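Local coordinates for protein MFP2B (Ascaris suum, PDB 2BJR) that enhances polymerization of the major sperm protein (MSP), which powers the amoeboid motility of Ascaris sperm, and carries a bound zinc ion, at residues A[211-215]-A[283-287]; A[230-234]-A[266-272]; A[299-303]-A[356-361]; A[309-315]-A[326-332]; A[316-320]-A[334-338]. Residues are numbered along the deposited sequence.

Contact 1: residues A[211-215]-A[283-287]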
# COMPACT_ATOMS: atom_id res chain seq x y z
N VAL A 211 -4.54 13.20 -4.71
CA VAL A 211 -4.97 14.13 -3.71
C VAL A 211 -4.03 15.31 -3.69
O VAL A 211 -2.84 15.20 -3.32
CB VAL A 211 -5.07 13.45 -2.33
CG1 VAL A 211 -5.41 14.48 -1.27
CG2 VAL A 211 -6.12 12.27 -2.35
N ARG A 212 -4.57 16.49 -4.07
CA ARG A 212 -3.75 17.67 -4.25
C ARG A 212 -3.57 18.46 -2.96
O ARG A 212 -4.51 18.60 -2.20
CB ARG A 212 -4.40 18.61 -5.27
CG ARG A 212 -3.50 19.80 -5.64
CD ARG A 212 -3.84 20.44 -6.98
NE ARG A 212 -5.27 20.77 -7.09
CZ ARG A 212 -5.80 21.66 -7.95
NH1 ARG A 212 -5.05 22.40 -8.72
NH2 ARG A 212 -7.12 21.83 -8.00
N ALA A 213 -2.36 18.92 -2.70
CA ALA A 213 -2.03 19.71 -1.57
C ALA A 213 -3.03 20.87 -1.46
O ALA A 213 -3.15 21.64 -2.41
CB ALA A 213 -0.66 20.24 -1.68
N LEU A 214 -3.73 20.95 -0.30
CA LEU A 214 -4.69 22.00 0.02
C LEU A 214 -5.90 22.05 -0.92
O LEU A 214 -6.71 23.01 -0.88
CB LEU A 214 -4.01 23.39 0.06
CG LEU A 214 -2.85 23.65 1.00
CD1 LEU A 214 -2.40 25.12 1.06
CD2 LEU A 214 -3.22 23.12 2.39
N GLY A 215 -6.04 21.05 -1.78
CA GLY A 215 -7.08 21.06 -2.81
C GLY A 215 -6.99 22.15 -3.86
O GLY A 215 -8.00 22.54 -4.46
N ASP A 283 -14.38 11.54 3.96
CA ASP A 283 -13.97 12.62 3.11
C ASP A 283 -12.65 13.22 3.58
O ASP A 283 -12.36 13.26 4.77
CB ASP A 283 -15.04 13.75 3.13
CG ASP A 283 -16.41 13.22 2.71
OD1 ASP A 283 -16.49 12.69 1.58
OD2 ASP A 283 -17.40 13.20 3.47
N TYR A 284 -11.89 13.77 2.64
CA TYR A 284 -10.61 14.41 2.95
C TYR A 284 -10.78 15.92 3.04
O TYR A 284 -11.57 16.50 2.30
CB TYR A 284 -9.59 14.16 1.84
CG TYR A 284 -9.04 12.75 1.78
CD1 TYR A 284 -9.11 12.02 0.62
CD2 TYR A 284 -8.45 12.17 2.90
CE1 TYR A 284 -8.56 10.72 0.53
CE2 TYR A 284 -7.99 10.86 2.84
CZ TYR A 284 -8.01 10.15 1.67
OH TYR A 284 -7.51 8.85 1.64
N ASP A 285 -9.95 16.54 3.87
CA ASP A 285 -9.75 17.98 3.89
C ASP A 285 -8.44 18.28 4.58
O ASP A 285 -7.95 17.46 5.34
CB ASP A 285 -10.86 18.60 4.73
CG ASP A 285 -11.04 20.09 4.47
OD1 ASP A 285 -10.45 20.66 3.50
OD2 ASP A 285 -11.79 20.71 5.24
N TRP A 286 -7.87 19.44 4.33
CA TRP A 286 -6.60 19.81 4.93
C TRP A 286 -6.94 20.70 6.08
O TRP A 286 -7.74 21.63 5.90
CB TRP A 286 -5.68 20.49 3.92
CG TRP A 286 -5.30 19.57 2.80
CD1 TRP A 286 -6.09 19.20 1.73
CD2 TRP A 286 -4.06 18.91 2.64
NE1 TRP A 286 -5.40 18.34 0.91
CE2 TRP A 286 -4.15 18.14 1.44
CE3 TRP A 286 -2.88 18.86 3.38
CZ2 TRP A 286 -3.11 17.35 0.98
CZ3 TRP A 286 -1.85 18.06 2.90
CH2 TRP A 286 -1.97 17.35 1.70
N LYS A 287 -6.41 20.38 7.25
CA LYS A 287 -6.76 21.10 8.50
C LYS A 287 -5.52 21.65 9.17
O LYS A 287 -4.45 21.03 9.08
CB LYS A 287 -7.46 20.15 9.47
CG LYS A 287 -8.75 19.53 8.98
CD LYS A 287 -9.81 20.66 8.75
CE LYS A 287 -11.21 20.09 8.61
NZ LYS A 287 -12.13 21.09 7.96
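W286 lays one face of its indole over the backbone of A213 and L214, and it has more surface buried by the contact than any other residue. A213 CA lies 3.6 Å from W286 CZ2. L214 N approaches W286 NE1 to 3.3 Å, but both are donors, so this is packing and not a hydrogen bond. The backbone here forms a turn, closed by G215 N to R212 O at 2.9 Å. L214 takes a positive phi of 62° in it, and G215 a similar one that suits glycine well. Although L214 starts away from the strand, its m,t side chain folds back until CD2 is 3.9 Å from W286 CB. V211 adds looser apolar contacts, with CG2 4.1 Å from Y284 CE1 and CG1 4.3 Å from W286 CZ2. Strand alternation turns Y284 and W286 inward; D285 points away and pairs its OD2 with K287 NZ at 2.8 Å. The Y284 hydroxyl is hydrogen-bonded to N193. A type II beta turn (A213 -50/122, L214 62/9) covered by the indole face thus packs the loop after strand 209-210 against the second antiparallel sheet of this motility-protein repeat.

Contact 2: residues A[230-234]-A[266-272]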
# COMPACT_ATOMS: atom_id res chain seq x y z
N VAL A 230 -0.14 13.96 -2.92
CA VAL A 230 0.38 13.10 -1.86
C VAL A 230 0.89 11.74 -2.36
O VAL A 230 0.20 11.03 -3.07
CB VAL A 230 -0.73 12.84 -0.85
CG1 VAL A 230 -0.23 11.82 0.26
CG2 VAL A 230 -1.15 14.14 -0.19
N ALA A 231 2.10 11.39 -1.95
CA ALA A 231 2.69 10.09 -2.27
C ALA A 231 3.47 9.62 -1.06
O ALA A 231 3.88 10.44 -0.22
CB ALA A 231 3.60 10.25 -3.46
N LEU A 232 3.66 8.30 -1.00
CA LEU A 232 4.38 7.59 0.03
C LEU A 232 5.52 6.79 -0.55
O LEU A 232 5.38 6.16 -1.59
CB LEU A 232 3.44 6.66 0.73
CG LEU A 232 3.95 5.64 1.75
CD1 LEU A 232 4.38 6.35 2.98
CD2 LEU A 232 2.89 4.57 2.02
N TRP A 233 6.66 6.87 0.12
CA TRP A 233 7.86 6.12 -0.22
C TRP A 233 8.35 5.50 1.11
O TRP A 233 7.78 5.76 2.17
CB TRP A 233 8.87 7.11 -0.69
CG TRP A 233 9.98 6.62 -1.49
CD1 TRP A 233 9.94 5.70 -2.46
CD2 TRP A 233 11.32 7.10 -1.43
NE1 TRP A 233 11.18 5.58 -3.05
CE2 TRP A 233 12.05 6.42 -2.42
CE3 TRP A 233 11.97 8.08 -0.66
CZ2 TRP A 233 13.40 6.69 -2.68
CZ3 TRP A 233 13.32 8.34 -0.91
CH2 TRP A 233 14.02 7.64 -1.90
N TYR A 234 9.43 4.72 1.04
CA TYR A 234 10.01 4.06 2.20
C TYR A 234 11.53 4.20 2.19
O TYR A 234 12.12 4.06 1.14
CB TYR A 234 9.61 2.60 2.18
CG TYR A 234 8.24 2.39 2.71
CD1 TYR A 234 7.13 2.36 1.83
CD2 TYR A 234 8.01 2.17 4.06
CE1 TYR A 234 5.86 2.25 2.30
CE2 TYR A 234 6.70 1.98 4.54
CZ TYR A 234 5.64 2.06 3.64
OH TYR A 234 4.36 1.86 4.08
N ILE A 266 13.95 7.31 -7.74
CA ILE A 266 13.00 7.12 -6.64
C ILE A 266 12.33 5.74 -6.73
O ILE A 266 12.07 5.07 -5.71
CB ILE A 266 11.92 8.26 -6.68
CG1 ILE A 266 12.51 9.64 -6.38
CG2 ILE A 266 10.78 7.96 -5.69
CD1 ILE A 266 13.34 9.67 -5.26
N GLY A 267 12.03 5.30 -7.95
CA GLY A 267 11.50 3.96 -8.17
C GLY A 267 10.03 3.87 -7.73
O GLY A 267 9.24 4.77 -8.00
N SER A 268 9.69 2.78 -7.05
CA SER A 268 8.33 2.48 -6.65
C SER A 268 7.82 3.41 -5.53
O SER A 268 8.48 3.58 -4.52
CB SER A 268 8.21 1.02 -6.22
OG SER A 268 8.23 0.14 -7.34
N ILE A 269 6.65 4.02 -5.76
CA ILE A 269 5.96 4.86 -4.77
C ILE A 269 4.49 4.47 -4.70
O ILE A 269 4.02 3.64 -5.48
CB ILE A 269 6.02 6.36 -5.14
CG1 ILE A 269 5.34 6.62 -6.48
CG2 ILE A 269 7.46 6.84 -5.10
CD1 ILE A 269 5.11 8.12 -6.73
N GLN A 270 3.78 5.02 -3.72
CA GLN A 270 2.34 4.79 -3.60
C GLN A 270 1.65 6.15 -3.69
O GLN A 270 2.04 7.10 -3.01
CB GLN A 270 2.00 4.07 -2.33
CG GLN A 270 2.63 2.66 -2.28
CD GLN A 270 2.32 1.94 -0.97
OE1 GLN A 270 1.26 2.11 -0.42
NE2 GLN A 270 3.24 1.07 -0.51
N ILE A 271 0.65 6.23 -4.54
CA ILE A 271 -0.07 7.47 -4.72
C ILE A 271 -1.44 7.38 -4.08
O ILE A 271 -2.22 6.45 -4.32
CB ILE A 271 -0.20 7.80 -6.21
CG1 ILE A 271 1.19 8.03 -6.85
CG2 ILE A 271 -1.11 9.05 -6.38
CD1 ILE A 271 1.21 8.28 -8.36
N LEU A 272 -1.77 8.40 -3.26
CA LEU A 272 -3.05 8.42 -2.57
C LEU A 272 -4.16 8.83 -3.57
O LEU A 272 -3.98 9.76 -4.35
CB LEU A 272 -3.01 9.39 -1.37
CG LEU A 272 -4.28 9.45 -0.54
CD1 LEU A 272 -4.54 8.16 0.11
CD2 LEU A 272 -4.16 10.52 0.51
O HOH W 1 -2.11 11.76 -4.40
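The boldest projection here is the W233 indole, which reaches over the turn leading into strand 268-272. I266 CG2 sits against one face of it, 3.9 Å from the centroid of the five-membered ring in a CH-pi contact, while S268 O meets the ring edge 3.3 Å from W233 CD1. I269 CG2 is 3.8 Å from W233 CD1. F255 stacks on the ring and Y262 meets it edge-to-face, so the indole is well enclosed. G267, with its positive phi, lets the chain turn between I266 and S268. A231 pairs with I271 at a CA-CA distance of only 4.5 Å, and this small residue leaves room for I269, whose CD1 lies diagonally 4.2 Å from A231 CB; I244 covers this side. On the other face L232 CD2 is 3.8 Å from Q270 OE1, and the edge of the Y234 ring, at CE1, is 4.0 Å from Q270 NE2. At the far end V230 CG1 rests 4.0 Å from L272 CB. The backbone is joined by L232 N to Q270 O (2.8 Å), Q270 N to L232 O (2.9 Å) and L272 N to V230 O (3.3 Å), and a water links V230 O with L272 O. This buried interface mixes apolar side chains with polar groups that have partners: W233 NE1 donates a hydrogen bond to I266 O (2.9 Å), and Q270 OE1 bonds Q31 and K26.

Contact 3: residues A[299-303]-A[356-361]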
# COMPACT_ATOMS: atom_id res chain seq x y z
N GLU A 299 -13.22 12.78 15.22
CA GLU A 299 -13.93 13.55 14.20
C GLU A 299 -12.98 13.66 12.94
O GLU A 299 -12.98 12.75 12.11
CB GLU A 299 -14.38 14.91 14.78
CG GLU A 299 -14.20 15.04 16.32
CD GLU A 299 -15.24 15.93 17.03
OE1 GLU A 299 -16.33 15.40 17.41
OE2 GLU A 299 -14.96 17.16 17.25
N TRP A 300 -12.17 14.71 12.81
CA TRP A 300 -11.14 14.76 11.76
C TRP A 300 -9.88 14.06 12.26
O TRP A 300 -9.39 14.29 13.36
CB TRP A 300 -10.83 16.18 11.29
CG TRP A 300 -11.93 16.78 10.50
CD1 TRP A 300 -12.90 17.62 10.96
CD2 TRP A 300 -12.18 16.61 9.10
NE1 TRP A 300 -13.74 17.98 9.95
CE2 TRP A 300 -13.34 17.37 8.79
CE3 TRP A 300 -11.57 15.87 8.08
CZ2 TRP A 300 -13.89 17.42 7.51
CZ3 TRP A 300 -12.11 15.92 6.81
CH2 TRP A 300 -13.27 16.69 6.53
N ILE A 301 -9.38 13.11 11.48
CA ILE A 301 -8.26 12.33 11.91
C ILE A 301 -7.18 12.52 10.83
O ILE A 301 -7.49 12.33 9.67
CB ILE A 301 -8.65 10.85 12.02
CG1 ILE A 301 -9.87 10.66 12.96
CG2 ILE A 301 -7.54 10.01 12.55
CD1 ILE A 301 -10.13 9.16 13.31
N PRO A 302 -5.95 12.83 11.18
CA PRO A 302 -4.91 12.84 10.15
C PRO A 302 -4.81 11.50 9.41
O PRO A 302 -5.01 10.44 9.98
CB PRO A 302 -3.61 13.12 10.93
CG PRO A 302 -4.07 13.79 12.19
CD PRO A 302 -5.41 13.13 12.53
N VAL A 303 -4.47 11.57 8.13
CA VAL A 303 -4.09 10.40 7.37
C VAL A 303 -2.75 10.01 7.96
O VAL A 303 -1.92 10.88 8.16
CB VAL A 303 -3.99 10.74 5.87
CG1 VAL A 303 -3.28 9.70 5.10
CG2 VAL A 303 -5.39 10.95 5.35
N VAL A 356 -2.51 19.81 7.69
CA VAL A 356 -2.35 18.35 7.68
C VAL A 356 -3.50 17.71 6.93
O VAL A 356 -4.66 18.10 7.10
CB VAL A 356 -2.28 17.81 9.14
CG1 VAL A 356 -2.23 16.32 9.19
CG2 VAL A 356 -1.10 18.38 9.79
N LEU A 357 -3.24 16.70 6.09
CA LEU A 357 -4.33 16.01 5.39
C LEU A 357 -5.05 15.14 6.41
O LEU A 357 -4.43 14.28 7.05
CB LEU A 357 -3.81 15.14 4.22
CG LEU A 357 -4.95 14.36 3.55
CD1 LEU A 357 -5.95 15.35 2.90
CD2 LEU A 357 -4.46 13.36 2.56
N CYS A 358 -6.34 15.40 6.60
CA CYS A 358 -7.19 14.64 7.49
C CYS A 358 -8.37 14.08 6.73
O CYS A 358 -8.62 14.43 5.55
CB CYS A 358 -7.73 15.53 8.61
SG CYS A 358 -6.44 16.29 9.62
N ARG A 359 -9.03 13.15 7.40
CA ARG A 359 -10.25 12.58 6.92
C ARG A 359 -11.26 12.43 8.07
O ARG A 359 -10.90 12.33 9.23
CB ARG A 359 -10.02 11.22 6.26
CG ARG A 359 -9.34 10.20 7.09
CD ARG A 359 -9.19 8.86 6.38
NE ARG A 359 -8.67 7.83 7.24
CZ ARG A 359 -8.84 6.54 7.02
NH1 ARG A 359 -9.43 6.10 5.90
NH2 ARG A 359 -8.43 5.69 7.93
N LYS A 360 -12.52 12.39 7.68
CA LYS A 360 -13.64 12.34 8.62
C LYS A 360 -14.61 11.31 8.13
O LYS A 360 -15.05 11.39 6.98
CB LYS A 360 -14.39 13.68 8.65
CG LYS A 360 -15.66 13.63 9.55
CD LYS A 360 -16.10 15.05 10.01
CE LYS A 360 -17.33 14.96 11.02
NZ LYS A 360 -17.42 16.14 11.96
N ALA A 361 -14.99 10.41 9.01
CA ALA A 361 -15.92 9.37 8.67
C ALA A 361 -17.30 9.96 8.36
O ALA A 361 -17.78 10.88 9.04
CB ALA A 361 -16.07 8.42 9.80
O HOH W 2 -14.30 10.44 11.86
O HOH W 3 -16.58 18.62 10.29
O HOH W 4 -6.94 8.53 9.43
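W300 and K360 bury the most surface, each against the other's strand. K360 CB stands almost on the normal of the indole, 3.5 Å from the centroid of the six-membered ring, a CH-pi contact that uses the aliphatic root of lysine and leaves its ammonium at the solvent. There a water joins W300 NE1 (2.9 Å) to K360 NZ (3.1 Å), and K287 adds a cation-pi interaction. V303 comes next: its N donates to L357 O at 2.9 Å, and its CG2 packs 3.8 Å from L357 CD2, a branched aliphatic pair suited to the interior. Between these ends, I301 and R359 form a hydrogen-bonded pair, I301 N to R359 O at 2.8 Å and R359 N to I301 O at 2.9 Å. P302, which has no amide proton to give, occupies the non-hydrogen-bonded position opposite C358. With D285 and P314 bonded to its two edges, strand 355-361 is a central strand of a branched antiparallel sheet, the short strand 300-302 sharing one edge with 313-319.

Contact 4: residues A[309-315]-A[326-332]; sequences KGNISPA and GKADIRN
Four backbone hydrogen bonds join the segments as antiparallel strands: S313 N to A328 O, A328 N to S313 O and G326 N to A315 O (2.8 Å each) and, longer, A315 N to G326 O (3.2 Å). S313-A328 and A315-G326 are thus hydrogen-bonded pairs (CA-CA 5.2 and 5.4 Å); P314 and K327 form the non-hydrogen-bonded pair between them (4.7 Å), where proline's missing amide proton costs nothing. S313-A315 and K327-D329 are extended; G326 is unusual at phi/psi -150/-133. D329 OD1 (chi1 t) accepts from N332 N (3.1 Å), an Asx motif turning the chain through I330 and R331, both near -65/-40; N332 ND2 also bonds D329 OD2 (2.7 Å). One water joins N311 O, S313 OG and I330 N (2.8, 2.8 and 3.0 Å), another N311 N (2.9 Å) and D329 OD1 (2.7 Å). S313, chi1 m, also bonds V303 O. This is the open end of the beta hairpin 313-319/322-329, strongly twisted, with strand axes 4.3 Å apart at closest and 125° between their directions. G310 (136/138) brings CA to 3.3 Å from D329 OD2, where a CB would clash. The small A315 and A328 meet diagonally, CB to CB 3.8 Å. On the other face I312 (m,m) sets CG2 3.9 Å from K327 CB, and the K327 side chain (chi1 p) runs past I312 and touches V240 and M241.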
# COMPACT_ATOMS: atom_id res chain seq x y z
N LYS A 309 8.96 4.39 15.12
CA LYS A 309 9.63 5.69 15.36
C LYS A 309 8.70 6.92 15.28
O LYS A 309 9.16 8.03 15.43
CB LYS A 309 10.75 5.91 14.36
CG LYS A 309 11.99 5.00 14.53
CD LYS A 309 13.20 5.78 14.01
CE LYS A 309 14.30 4.93 13.45
NZ LYS A 309 15.27 5.81 12.66
N GLY A 310 7.42 6.73 15.00
CA GLY A 310 6.53 7.85 14.80
C GLY A 310 5.63 7.61 13.59
O GLY A 310 6.10 7.12 12.57
N ASN A 311 4.36 7.95 13.71
CA ASN A 311 3.41 7.79 12.62
C ASN A 311 3.44 9.01 11.74
O ASN A 311 3.52 10.13 12.22
CB ASN A 311 2.03 7.55 13.20
CG ASN A 311 2.06 6.44 14.25
OD1 ASN A 311 2.82 5.46 14.11
ND2 ASN A 311 1.29 6.62 15.33
N ILE A 312 3.44 8.80 10.44
CA ILE A 312 3.71 9.88 9.51
C ILE A 312 2.48 10.25 8.70
O ILE A 312 1.80 9.38 8.18
CB ILE A 312 4.87 9.46 8.61
CG1 ILE A 312 6.09 9.03 9.45
CG2 ILE A 312 5.26 10.59 7.71
CD1 ILE A 312 6.70 10.12 10.32
N SER A 313 2.23 11.55 8.55
CA SER A 313 1.06 12.10 7.88
C SER A 313 1.50 13.05 6.77
O SER A 313 2.57 13.67 6.89
CB SER A 313 0.19 12.91 8.88
OG SER A 313 -0.22 12.08 9.94
N PRO A 314 0.67 13.23 5.72
CA PRO A 314 0.97 14.24 4.71
C PRO A 314 0.69 15.65 5.29
O PRO A 314 -0.29 15.82 5.98
CB PRO A 314 -0.05 13.93 3.56
CG PRO A 314 -0.66 12.65 3.90
CD PRO A 314 -0.60 12.54 5.40
N ALA A 315 1.50 16.64 4.94
CA ALA A 315 1.38 17.99 5.51
C ALA A 315 1.99 19.00 4.58
O ALA A 315 3.06 18.78 4.03
CB ALA A 315 2.06 18.04 6.84
N GLY A 326 5.07 18.14 2.19
CA GLY A 326 5.97 17.14 2.76
C GLY A 326 5.28 16.29 3.80
O GLY A 326 4.21 15.73 3.57
N LYS A 327 5.91 16.10 4.94
CA LYS A 327 5.39 15.11 5.89
C LYS A 327 5.41 15.68 7.32
O LYS A 327 6.18 16.59 7.60
CB LYS A 327 6.22 13.81 5.76
CG LYS A 327 7.67 13.92 6.39
CD LYS A 327 8.54 12.71 5.99
CE LYS A 327 9.95 12.79 6.61
NZ LYS A 327 9.93 12.38 8.08
N ALA A 328 4.62 15.10 8.22
CA ALA A 328 4.67 15.48 9.65
C ALA A 328 4.37 14.27 10.51
O ALA A 328 3.66 13.34 10.09
CB ALA A 328 3.65 16.59 9.97
N ASP A 329 4.95 14.33 11.70
CA ASP A 329 4.63 13.46 12.80
C ASP A 329 3.89 14.33 13.81
O ASP A 329 4.51 15.18 14.47
CB ASP A 329 5.92 12.96 13.40
CG ASP A 329 5.71 12.00 14.56
OD1 ASP A 329 4.66 12.04 15.22
OD2 ASP A 329 6.57 11.11 14.83
N ILE A 330 2.59 14.15 13.88
CA ILE A 330 1.73 15.02 14.66
C ILE A 330 2.06 14.83 16.15
O ILE A 330 2.23 15.79 16.86
CB ILE A 330 0.25 14.69 14.45
CG1 ILE A 330 -0.25 14.87 13.00
CG2 ILE A 330 -0.62 15.54 15.39
CD1 ILE A 330 0.50 15.82 12.13
N ARG A 331 2.14 13.58 16.60
CA ARG A 331 2.31 13.34 18.04
C ARG A 331 3.63 13.95 18.54
O ARG A 331 3.72 14.43 19.67
CB ARG A 331 2.23 11.85 18.36
CG ARG A 331 0.84 11.28 18.42
CD ARG A 331 0.86 9.78 18.79
NE ARG A 331 -0.47 9.17 18.85
CZ ARG A 331 -1.33 9.29 19.87
NH1 ARG A 331 -1.03 10.03 20.94
NH2 ARG A 331 -2.51 8.67 19.81
N ASN A 332 4.65 13.96 17.69
CA ASN A 332 5.98 14.37 18.09
C ASN A 332 6.30 15.80 17.63
O ASN A 332 7.43 16.28 17.74
CB ASN A 332 7.00 13.33 17.61
CG ASN A 332 6.77 11.91 18.28
OD1 ASN A 332 6.49 11.82 19.50
ND2 ASN A 332 6.95 10.81 17.50
O HOH W 5 1.36 11.90 12.30
O HOH W 6 3.71 9.65 15.96
O HOH W 7 -0.67 9.07 15.49

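Contact 5: residues A[316-320]-A[334-338]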
# COMPACT_ATOMS: atom_id res chain seq x y z
N VAL A 316 1.30 20.12 4.40
CA VAL A 316 1.85 21.26 3.72
C VAL A 316 2.50 22.13 4.80
O VAL A 316 1.84 22.52 5.78
CB VAL A 316 0.73 22.05 3.03
CG1 VAL A 316 1.27 23.28 2.39
CG2 VAL A 316 0.01 21.18 2.00
N LEU A 317 3.78 22.41 4.62
CA LEU A 317 4.56 23.29 5.48
C LEU A 317 4.56 24.69 4.90
O LEU A 317 4.45 24.86 3.69
CB LEU A 317 6.01 22.81 5.54
CG LEU A 317 6.34 21.63 6.46
CD1 LEU A 317 5.65 20.40 5.97
CD2 LEU A 317 7.84 21.44 6.56
N ILE A 318 4.71 25.68 5.78
CA ILE A 318 4.98 27.05 5.36
C ILE A 318 6.45 27.35 5.60
O ILE A 318 6.90 27.38 6.74
CB ILE A 318 4.12 28.05 6.18
CG1 ILE A 318 2.64 27.72 6.07
CG2 ILE A 318 4.40 29.48 5.73
CD1 ILE A 318 2.11 27.66 4.66
N VAL A 319 7.20 27.54 4.53
CA VAL A 319 8.64 27.75 4.54
C VAL A 319 8.95 28.99 3.70
O VAL A 319 8.62 29.05 2.51
CB VAL A 319 9.36 26.53 3.92
CG1 VAL A 319 10.90 26.79 3.77
CG2 VAL A 319 9.12 25.34 4.72
N ASP A 320 9.57 29.99 4.32
CA ASP A 320 9.89 31.22 3.61
C ASP A 320 8.59 31.86 3.12
O ASP A 320 8.54 32.42 2.04
CB ASP A 320 10.82 30.94 2.40
CG ASP A 320 12.25 30.52 2.81
OD1 ASP A 320 12.63 30.71 3.99
OD2 ASP A 320 13.05 29.97 1.99
N ARG A 334 6.78 17.33 14.63
CA ARG A 334 7.87 17.51 13.69
C ARG A 334 7.28 17.51 12.28
O ARG A 334 6.27 16.84 12.05
CB ARG A 334 8.81 16.33 13.84
CG ARG A 334 10.14 16.45 13.17
CD ARG A 334 11.16 15.42 13.72
NE ARG A 334 12.46 15.63 13.14
CZ ARG A 334 12.91 15.00 12.07
NH1 ARG A 334 12.13 14.18 11.40
NH2 ARG A 334 14.12 15.28 11.62
N ALA A 335 7.87 18.27 11.39
CA ALA A 335 7.45 18.29 9.99
C ALA A 335 8.63 18.64 9.12
O ALA A 335 9.47 19.51 9.47
CB ALA A 335 6.31 19.30 9.79
N THR A 336 8.71 17.98 7.97
CA THR A 336 9.82 18.21 7.05
C THR A 336 9.47 18.13 5.57
O THR A 336 8.40 17.64 5.20
CB THR A 336 11.00 17.23 7.34
OG1 THR A 336 10.82 15.98 6.66
CG2 THR A 336 11.08 16.79 8.78
N ILE A 337 10.37 18.67 4.74
CA ILE A 337 10.28 18.56 3.30
C ILE A 337 11.67 18.22 2.77
O ILE A 337 12.69 18.49 3.45
CB ILE A 337 9.83 19.87 2.65
CG1 ILE A 337 10.68 21.07 3.14
CG2 ILE A 337 8.40 20.10 2.87
CD1 ILE A 337 10.50 22.34 2.28
N GLY A 338 11.71 17.63 1.60
CA GLY A 338 12.89 17.64 0.79
C GLY A 338 12.91 18.93 0.00
O GLY A 338 11.94 19.23 -0.68
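L317 carries this contact, and its rotamer explains how. With chi1 at -79° (m) and chi2 at 65° (p), both its methyls lie between A335 and I337 of strand 334-338; the closest pairs are L317 CD1 to A335 CB at 4.0 Å, L317 CD2 to I337 CG2 at 4.0 Å and L317 CD2 to T336 C at 3.8 Å. A335 suits its place because a bare methyl leaves room for the leucine fork. I337, at chi1 51° (p) and chi2 166° (t), keeps CG2 beside L317 and extends CD1 to within 4.1 Å of V319 CG2; V319 is in the t rotamer. T336 points away in the p rotamer, its hydroxyl bonded to E343, so the alternation of the strand separates apolar from polar. No hydrogen bond crosses between the segments: the strand axes approach only to 7.6 Å and run 80° apart. Strands 313-319, 322-329 and 334-339 follow one another as an antiparallel meander, and its curl brings side chains of the first and third together.

How the contacts relate
All five contacts lie in the second of the chain's two motility-protein repeats, away from the zinc site. Contact 2 belongs to the sheet containing strands 229-235 and 268-274; contacts 3, 4 and 5 belong to the next sheet, and contact 1 joins the two. Contact 2 falls between the segments of contact 1 in sequence, contacts 4 and 5 between those of contact 3. Contacts 1 and 3, centres 9 Å apart, meet where strands 282-288 and 355-361 pair, whereas contacts 4 and 5, 11 Å apart, share strand 313-319 and interleave. Contacts 2 and 3 are about 20 Å apart between centres, yet L272 touches L357, so side chains of the two sheets meet there.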